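Local coordinates for protein antibiotic biosynthesis monooxygenase (PDB 4HL9) that probably acts as a monooxygenase of the antibiotic biosynthesis monooxygenase family, at residues 44-47 with 48-52. Residues are numbered along the deposited sequence; the frame is centred on the assembly and turned at random.
Sequences YREL and VEKTR
The flat carbonyl group of Leu47 accepts two hydrogen bonds from Thr51, tilted to opposite faces of its plane. The hydroxyl OG1 of Thr51 donates to Leu47 O at 2.8 Å, approaching from 36° off the plane of the carbonyl. From the opposite face comes the backbone N of Thr51, 2.9 Å from the same Leu47 O, in the helical i to i+4 bond. A chi1 of -63° places OG1 beside the backbone N of Thr51, within reach of the preceding turn; the two side chains run side by side, with Leu47 CD1 3.8 Å from Thr51 OG1. A second planar group, the guanidinium of Arg52, carries Val48 CG1 over the centre of one face, 3.4 Å above the plane. The other branch of Val48 turns back, putting CG2 3.3 Å from Tyr44 O, the carbonyl that accepts the backbone N of Val48. On the side facing helix 91-101, Lys50 crosses the extended Glu46 and curls through two bends along its chain to bring NZ 3.2 Å from Glu46 OE2. The hydrogen bond within this salt bridge is weak and long; the main partner of Glu46 OE2 is the guanidinium of Arg95 on helix 91-101. In this C-terminal part of helix 37-52, Tyr44, Leu47, Val48 and Thr51 pack on the strands of the antiparallel sheet, Leu47 and Thr51 on Tyr60, Tyr44 and Val48 on Leu62, and Arg52 pairs with Asp61, all on strand 59-65, while helix 91-101 meets Lys50 and Thr51 through His92.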
loop_
_atom_site.group_PDB
_atom_site.type_symbol
_atom_site.label_atom_id
_atom_site.label_comp_id
_atom_site.label_asym_id
_atom_site.label_seq_id
_atom_site.Cartn_x
_atom_site.Cartn_y
_atom_site.Cartn_z
ATOM N N TYR A 44 14.120 2.096 -11.357
ATOM C CA TYR A 44 13.254 1.328 -10.459
ATOM C C TYR A 44 13.648 -0.162 -10.428
ATOM O O TYR A 44 13.682 -0.764 -9.355
ATOM C CB TYR A 44 11.783 1.471 -10.878
ATOM C CG TYR A 44 11.058 2.715 -10.389
ATOM C CD1 TYR A 44 10.918 2.993 -9.037
ATOM C CD2 TYR A 44 10.442 3.583 -11.299
ATOM C CE1 TYR A 44 10.214 4.128 -8.605
ATOM C CE2 TYR A 44 9.758 4.702 -10.882
ATOM C CZ TYR A 44 9.632 4.971 -9.550
ATOM O OH TYR A 44 8.954 6.087 -9.168
ATOM N N ARG A 45 13.939 -0.751 -11.590
ATOM C CA ARG A 45 14.324 -2.166 -11.640
ATOM C C ARG A 45 15.606 -2.464 -10.830
ATOM O O ARG A 45 15.659 -3.432 -10.057
ATOM C CB ARG A 45 14.474 -2.657 -13.086
ATOM C CG ARG A 45 13.186 -2.654 -13.915
ATOM C CD ARG A 45 13.438 -3.338 -15.255
ATOM N NE ARG A 45 12.937 -2.570 -16.398
ATOM C CZ ARG A 45 11.652 -2.445 -16.731
ATOM N NH1 ARG A 45 10.694 -3.020 -16.005
ATOM N NH2 ARG A 45 11.319 -1.727 -17.796
ATOM N N GLU A 46 16.617 -1.609 -10.981
ATOM C CA GLU A 46 17.848 -1.732 -10.181
ATOM C C GLU A 46 17.580 -1.484 -8.690
ATOM O O GLU A 46 18.095 -2.205 -7.849
ATOM C CB GLU A 46 18.960 -0.794 -10.684
ATOM C CG GLU A 46 20.309 -0.990 -9.944
ATOM C CD GLU A 46 21.403 -0.011 -10.372
ATOM O OE1 GLU A 46 21.211 0.744 -11.352
ATOM O OE2 GLU A 46 22.466 -0.002 -9.715
ATOM N N LEU A 47 16.795 -0.459 -8.367
ATOM C CA LEU A 47 16.428 -0.182 -6.969
ATOM C C LEU A 47 15.799 -1.429 -6.305
ATOM O O LEU A 47 16.192 -1.838 -5.205
ATOM C CB LEU A 47 15.536 1.080 -6.874
ATOM C CG LEU A 47 15.112 1.561 -5.486
ATOM C CD1 LEU A 47 16.346 1.855 -4.596
ATOM C CD2 LEU A 47 14.134 2.760 -5.534
ATOM N N VAL A 48 14.867 -2.060 -7.007
ATOM C CA VAL A 48 14.193 -3.258 -6.494
ATOM C C VAL A 48 15.189 -4.408 -6.300
ATOM O O VAL A 48 15.263 -5.009 -5.208
ATOM C CB VAL A 48 13.006 -3.649 -7.389
ATOM C CG1 VAL A 48 12.490 -5.051 -7.062
ATOM C CG2 VAL A 48 11.890 -2.628 -7.238
ATOM N N GLU A 49 15.992 -4.670 -7.329
ATOM C CA GLU A 49 16.978 -5.750 -7.267
ATOM C C GLU A 49 17.992 -5.579 -6.119
ATOM O O GLU A 49 18.229 -6.521 -5.360
ATOM C CB GLU A 49 17.670 -5.905 -8.624
ATOM C CG GLU A 49 19.030 -6.590 -8.587
ATOM C CD GLU A 49 19.737 -6.474 -9.921
ATOM O OE1 GLU A 49 20.568 -5.544 -10.067
ATOM O OE2 GLU A 49 19.434 -7.284 -10.822
ATOM N N LYS A 50 18.542 -4.377 -5.967
ATOM C CA LYS A 50 19.547 -4.107 -4.929
ATOM C C LYS A 50 18.940 -4.064 -3.538
ATOM O O LYS A 50 19.575 -4.502 -2.556
ATOM C CB LYS A 50 20.285 -2.776 -5.181
ATOM C CG LYS A 50 21.289 -2.722 -6.339
ATOM C CD LYS A 50 22.424 -3.719 -6.202
ATOM C CE LYS A 50 23.627 -3.366 -7.115
ATOM N NZ LYS A 50 23.253 -2.903 -8.485
ATOM N N THR A 51 17.728 -3.513 -3.436
ATOM C CA THR A 51 17.058 -3.441 -2.140
ATOM C C THR A 51 16.762 -4.843 -1.613
ATOM O O THR A 51 16.971 -5.106 -0.429
ATOM C CB THR A 51 15.783 -2.580 -2.142
ATOM O OG1 THR A 51 16.110 -1.224 -2.462
ATOM C CG2 THR A 51 15.125 -2.589 -0.753
ATOM N N ARG A 52 16.293 -5.730 -2.492
ATOM C CA ARG A 52 15.979 -7.114 -2.100
ATOM C C ARG A 52 17.215 -7.885 -1.622
ATOM O O ARG A 52 17.096 -8.865 -0.884
ATOM C CB ARG A 52 15.328 -7.862 -3.256
ATOM C CG ARG A 52 13.875 -7.471 -3.499
ATOM C CD ARG A 52 13.391 -8.108 -4.789
ATOM N NE ARG A 52 11.956 -7.916 -4.989
ATOM C CZ ARG A 52 11.332 -8.195 -6.132
ATOM N NH1 ARG A 52 12.016 -8.656 -7.169
ATOM N NH2 ARG A 52 10.032 -7.999 -6.241
#